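Local coordinates for histidine phosphotransfer protein (Medicago truncatula, PDB 4G78) that probably relays phosphoryl groups from cytokinin sensor histidine kinases to response regulators, through an active histidine of its phosphotransfer domain, at residues R63-V68 / G112-L117; K73-H78 / N103-Q108. All coordinates share one frame; numbering follows the deposited sequence. Where two conformers were deposited one is given.

Contact 1. Residues R63-V68 / G112-L117; sequences RALEQV and GCVRCL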
loop_
_atom_site.group_PDB
_atom_site.type_symbol
_atom_site.label_atom_id
_atom_site.label_comp_id
_atom_site.label_asym_id
_atom_site.label_seq_id
_atom_site.Cartn_x
_atom_site.Cartn_y
_atom_site.Cartn_z
ATOM N N ARG A 63 9.967 -0.175 16.518
ATOM C CA ARG A 63 10.755 0.287 17.626
ATOM C C ARG A 63 9.912 0.592 18.831
ATOM O O ARG A 63 10.278 0.251 19.974
ATOM C CB ARG A 63 11.613 1.493 17.217
ATOM C CG ARG A 63 12.628 1.221 16.153
ATOM C CD ARG A 63 13.688 0.225 16.518
ATOM N NE ARG A 63 13.300 -1.144 16.362
ATOM C CZ ARG A 63 12.919 -1.753 15.251
ATOM N NH1 ARG A 63 12.474 -2.995 15.277
ATOM N NH2 ARG A 63 12.978 -1.101 14.086
ATOM N N ALA A 64 8.762 1.191 18.625
ATOM C CA ALA A 64 7.882 1.489 19.736
ATOM C C ALA A 64 7.489 0.292 20.494
ATOM O O ALA A 64 7.371 0.301 21.757
ATOM C CB ALA A 64 6.629 2.266 19.283
ATOM N N LEU A 65 7.167 -0.841 19.814
ATOM C CA LEU A 65 6.730 -2.048 20.459
ATOM C C LEU A 65 7.822 -2.715 21.265
ATOM O O LEU A 65 7.508 -3.565 22.134
ATOM C CB LEU A 65 6.174 -3.059 19.479
ATOM C CG LEU A 65 4.806 -2.674 19.010
ATOM C CD1 LEU A 65 4.335 -3.879 18.120
ATOM C CD2 LEU A 65 3.795 -2.570 20.089
ATOM N N GLU A 66 9.075 -2.390 21.016
ATOM C CA GLU A 66 10.235 -2.921 21.740
ATOM C C GLU A 66 10.593 -2.159 22.947
ATOM O O GLU A 66 11.453 -2.607 23.717
ATOM C CB GLU A 66 11.526 -2.900 20.849
ATOM C CG GLU A 66 11.410 -3.691 19.658
ATOM C CD GLU A 66 12.483 -3.540 18.651
ATOM O OE1 GLU A 66 13.281 -2.516 18.519
ATOM O OE2 GLU A 66 12.583 -4.498 17.863
ATOM N N GLN A 67 10.038 -0.984 23.144
ATOM C CA GLN A 67 10.340 -0.153 24.305
ATOM C C GLN A 67 9.702 -0.772 25.535
ATOM O O GLN A 67 8.646 -1.412 25.453
ATOM C CB GLN A 67 9.838 1.292 24.120
ATOM C CG GLN A 67 10.386 2.005 22.915
ATOM C CD GLN A 67 11.878 1.933 22.792
ATOM O OE1 GLN A 67 12.623 2.332 23.730
ATOM N NE2 GLN A 67 12.384 1.361 21.612
ATOM N N VAL A 68 10.306 -0.541 26.677
ATOM C CA VAL A 68 9.723 -0.950 27.962
ATOM C C VAL A 68 9.667 0.285 28.812
ATOM O O VAL A 68 10.703 0.813 29.145
ATOM C CB VAL A 68 10.551 -2.034 28.635
ATOM C CG1 VAL A 68 9.816 -2.448 29.917
ATOM C CG2 VAL A 68 10.795 -3.177 27.669
ATOM N N GLY A 112 -1.313 -8.752 21.175
ATOM C CA GLY A 112 -2.197 -8.318 20.082
ATOM C C GLY A 112 -1.579 -7.337 19.119
ATOM O O GLY A 112 -1.676 -7.402 17.933
ATOM N N CYS A 113 -0.937 -6.341 19.710
ATOM C CA CYS A 113 -0.273 -5.332 18.906
ATOM C C CYS A 113 0.826 -5.962 18.030
ATOM O O CYS A 113 0.999 -5.546 16.863
ATOM C CB CYS A 113 0.295 -4.187 19.727
ATOM S SG CYS A 113 -0.899 -3.070 20.449
ATOM N N VAL A 114 1.586 -6.908 18.601
ATOM C CA VAL A 114 2.639 -7.575 17.831
ATOM C C VAL A 114 2.020 -8.259 16.683
ATOM O O VAL A 114 2.517 -8.208 15.548
ATOM C CB VAL A 114 3.394 -8.531 18.778
ATOM C CG1 VAL A 114 4.139 -9.544 17.964
ATOM C CG2 VAL A 114 4.235 -7.691 19.779
ATOM N N ARG A 115 0.909 -9.006 16.923
ATOM C CA ARG A 115 0.243 -9.723 15.788
ATOM C C ARG A 115 -0.159 -8.734 14.740
ATOM O O ARG A 115 -0.068 -9.016 13.521
ATOM C CB ARG A 115 -0.973 -10.473 16.370
ATOM C CG ARG A 115 -0.542 -11.689 17.247
ATOM C CD ARG A 115 -1.779 -12.580 17.425
ATOM N NE ARG A 115 -2.724 -12.091 18.359
ATOM C CZ ARG A 115 -2.744 -12.159 19.659
ATOM N NH1 ARG A 115 -1.780 -12.777 20.348
ATOM N NH2 ARG A 115 -3.756 -11.612 20.358
ATOM N N CYS A 116 -0.817 -7.633 15.135
ATOM C CA CYS A 116 -1.259 -6.624 14.208
ATOM C C CYS A 116 -0.094 -6.081 13.376
ATOM O O CYS A 116 -0.179 -5.886 12.161
ATOM C CB CYS A 116 -1.981 -5.452 14.888
ATOM S SG CYS A 116 -3.500 -5.909 15.693
ATOM N N LEU A 117 1.042 -5.798 14.017
ATOM C CA LEU A 117 2.222 -5.300 13.298
ATOM C C LEU A 117 2.794 -6.310 12.314
ATOM O O LEU A 117 3.168 -5.954 11.180
ATOM C CB LEU A 117 3.283 -4.799 14.258
ATOM C CG LEU A 117 4.531 -4.178 13.557
ATOM C CD1 LEU A 117 4.105 -3.014 12.631
ATOM C CD2 LEU A 117 5.604 -3.941 14.569
#
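L65 has its CG beside its own backbone N (chi1 -75°), and L117 on the facing helix has its CG anti to the backbone N (chi1 -177°). These two settings bring the methyl ends together. L65 CD1 lies 3.8 Å from L117 CD2, and the two side chains run antiparallel past one another. The same CD1 also rests against the helix backbone, 4.1 Å from V114 CA, with V114 CG2 beside it. The other branch, L65 CD2, packs on C113 CB at 3.9 Å. L65 thus sets its two methyls on three residues of helix 110-145, spaced over about one turn.

R63, E66 and Q67 make polar bonds within 63-68. In the conformer given, R63 forms a salt bridge with E66, R63 NE to E66 OE1 at 2.6 Å and R63 NH1 to E66 OE2 at 3.0 Å. Both oxygens are approached from above the carboxylate plane. R63 O accepts from E66 N and from Q67 NE2, one on each side of the carbonyl plane.

L58 and M61 of helix 41-66 extend the apolar packing around L117. The contact is ordinary helix-helix packing in the HPt bundle. Between 63-68 and 112-117 the contact is apolar and partly buried, and no hydrogen bond fixes its direction.

Contact 2. Residues K73-H78 / N103-Q108; sequences KQIDAH and NFCEAQ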
loop_
_atom_site.group_PDB
_atom_site.type_symbol
_atom_site.label_atom_id
_atom_site.label_comp_id
_atom_site.label_asym_id
_atom_site.label_seq_id
_atom_site.Cartn_x
_atom_site.Cartn_y
_atom_site.Cartn_z
ATOM N N LYS A 73 -0.484 4.548 23.326
ATOM C CA LYS A 73 -1.131 5.698 22.695
ATOM C C LYS A 73 -0.390 6.086 21.439
ATOM O O LYS A 73 -0.988 6.348 20.435
ATOM C CB LYS A 73 -1.192 6.907 23.675
ATOM C CG LYS A 73 -2.157 6.666 24.813
ATOM C CD LYS A 73 -2.138 7.725 25.862
ATOM C CE LYS A 73 -3.230 7.483 26.914
ATOM N NZ LYS A 73 -2.745 7.633 28.289
ATOM N N GLN A 74 0.937 6.029 21.472
ATOM C CA GLN A 74 1.706 6.238 20.263
ATOM C C GLN A 74 1.491 5.152 19.208
ATOM O O GLN A 74 1.458 5.442 18.032
ATOM C CB GLN A 74 3.199 6.405 20.578
ATOM C CG GLN A 74 3.619 7.799 20.879
ATOM C CD GLN A 74 3.275 8.751 19.724
ATOM O OE1 GLN A 74 2.216 9.296 19.695
ATOM N NE2 GLN A 74 4.187 8.927 18.803
ATOM N N ILE A 75 1.437 3.911 19.615
ATOM C CA ILE A 75 1.136 2.856 18.647
ATOM C C ILE A 75 -0.165 3.085 17.942
ATOM O O ILE A 75 -0.284 3.021 16.724
ATOM C CB ILE A 75 1.106 1.473 19.321
ATOM C CG1 ILE A 75 2.441 1.195 20.089
ATOM C CG2 ILE A 75 0.835 0.473 18.233
ATOM C CD1 ILE A 75 3.598 1.214 19.151
ATOM N N ASP A 76 -1.171 3.445 18.738
ATOM C CA ASP A 76 -2.469 3.739 18.169
ATOM C C ASP A 76 -2.427 4.958 17.229
ATOM O O ASP A 76 -3.006 4.903 16.125
ATOM C CB ASP A 76 -3.499 3.823 19.297
ATOM C CG ASP A 76 -4.925 3.777 18.773
ATOM O OD1 ASP A 76 -5.476 2.896 18.293
ATOM O OD2 ASP A 76 -5.311 4.882 18.746
ATOM N N ALA A 77 -1.660 5.975 17.570
ATOM C CA ALA A 77 -1.543 7.153 16.698
ATOM C C ALA A 77 -0.867 6.748 15.379
ATOM O O ALA A 77 -1.264 7.231 14.312
ATOM C CB ALA A 77 -0.803 8.220 17.405
ATOM N N HIS A 78 0.176 5.963 15.446
ATOM C CA HIS A 78 0.856 5.514 14.228
ATOM C C HIS A 78 -0.104 4.714 13.342
ATOM O O HIS A 78 -0.137 4.866 12.141
ATOM C CB HIS A 78 2.110 4.676 14.528
ATOM C CG HIS A 78 3.265 5.355 15.084
ATOM N ND1 HIS A 78 3.799 6.505 14.545
ATOM C CD2 HIS A 78 4.100 4.972 16.123
ATOM C CE1 HIS A 78 4.878 6.852 15.300
ATOM N NE2 HIS A 78 5.054 5.930 16.291
ATOM N N ASN A 103 -8.168 -1.454 19.119
ATOM C CA ASN A 103 -8.699 -2.292 20.231
ATOM C C ASN A 103 -7.560 -2.738 21.141
ATOM O O ASN A 103 -7.695 -2.719 22.379
ATOM C CB ASN A 103 -9.419 -3.454 19.530
ATOM C CG ASN A 103 -10.187 -4.409 20.416
ATOM O OD1 ASN A 103 -9.989 -4.529 21.628
ATOM N ND2 ASN A 103 -11.126 -5.126 19.825
ATOM N N PHE A 104 -6.469 -3.260 20.710
ATOM C CA PHE A 104 -5.359 -3.731 21.525
ATOM C C PHE A 104 -4.605 -2.606 22.223
ATOM O O PHE A 104 -4.141 -2.830 23.322
ATOM C CB PHE A 104 -4.487 -4.482 20.614
ATOM C CG PHE A 104 -5.092 -5.797 20.131
ATOM C CD1 PHE A 104 -5.478 -6.771 21.010
ATOM C CD2 PHE A 104 -5.258 -5.976 18.769
ATOM C CE1 PHE A 104 -5.953 -8.017 20.589
ATOM C CE2 PHE A 104 -5.690 -7.215 18.345
ATOM C CZ PHE A 104 -6.106 -8.205 19.212
ATOM N N CYS A 105 -4.523 -1.479 21.559
ATOM C CA CYS A 105 -3.863 -0.339 22.181
ATOM C C CYS A 105 -4.676 0.111 23.380
ATOM O O CYS A 105 -4.118 0.377 24.453
ATOM C CB CYS A 105 -3.681 0.812 21.193
ATOM S SG CYS A 105 -2.471 0.470 19.955
ATOM N N GLU A 106 -6.001 0.259 23.249
ATOM C CA GLU A 106 -6.764 0.724 24.419
ATOM C C GLU A 106 -6.698 -0.241 25.548
ATOM O O GLU A 106 -6.804 0.259 26.666
ATOM C CB GLU A 106 -8.167 1.086 23.999
ATOM C CG GLU A 106 -8.216 2.112 22.888
ATOM C CD GLU A 106 -8.945 3.373 23.227
ATOM O OE1 GLU A 106 -8.440 4.132 24.082
ATOM O OE2 GLU A 106 -10.001 3.621 22.616
ATOM N N ALA A 107 -6.524 -1.515 25.266
ATOM C CA ALA A 107 -6.355 -2.532 26.325
ATOM C C ALA A 107 -4.896 -2.685 26.846
ATOM O O ALA A 107 -4.794 -3.616 27.678
ATOM C CB ALA A 107 -6.762 -3.947 25.893
ATOM N N GLN A 108 -3.917 -2.031 26.259
ATOM C CA GLN A 108 -2.551 -2.218 26.576
ATOM C C GLN A 108 -2.141 -3.658 26.433
ATOM O O GLN A 108 -1.383 -4.172 27.207
ATOM C CB GLN A 108 -2.268 -1.571 27.925
ATOM C CG GLN A 108 -2.742 -0.129 28.001
ATOM C CD GLN A 108 -2.348 0.556 29.274
ATOM O OE1 GLN A 108 -1.266 0.436 29.710
ATOM N NE2 GLN A 108 -3.233 1.298 29.814
#
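C105 meets both I75 and D76 through its short side chain, and it is the residue of 103-108 that carries the contact. F104, in the same turn just before it, directs its ring away from 73-78 to helix 110-145. At C105, chi1 is -71°, with SG beside the residue's own backbone N. This turns the sulfur to helix 72-89: C105 SG lies 3.7 Å from I75 CG2 and 3.5 Å from D76 N. C105 CB meets D76 CB at 3.6 Å. The nearest CA pair is likewise D76 and C105, 5.9 Å apart, a close approach, consistent with the small cysteine side chain. The chain then passes through E106 to the helix end. The segment closes in a Schellman motif, with Q108 at positive phi (56°) and its N bonded to C105 O.

The acid of D76 has its strong partner outside the two segments, a salt bridge from OD2 to R102, which also lies on helix 101-106. Between 73-78 and 103-108 themselves, the contact is a buried sulfur packed on carbon and backbone, with no hydrogen bond across it.

How the contacts relate
After helices 6-20 and 26-32, helix 41-66 supplies 63-68 near its C-terminal end. The next helix, 72-89, supplies 73-78. The chain then runs through helix 92-99 to helix 101-106, where 103-108 closes the loop of contact 2. Helix 110-145 follows at once, and its first turns, 112-117, close the longer loop of contact 1. Contact 2 is therefore nested inside contact 1. Their centres are about 10 Å apart, and the two touch directly: F104 lies against G112, C113 and C116, and I75 packs on L65. Together they tie four helices at one end of the bundle, within the HPt domain.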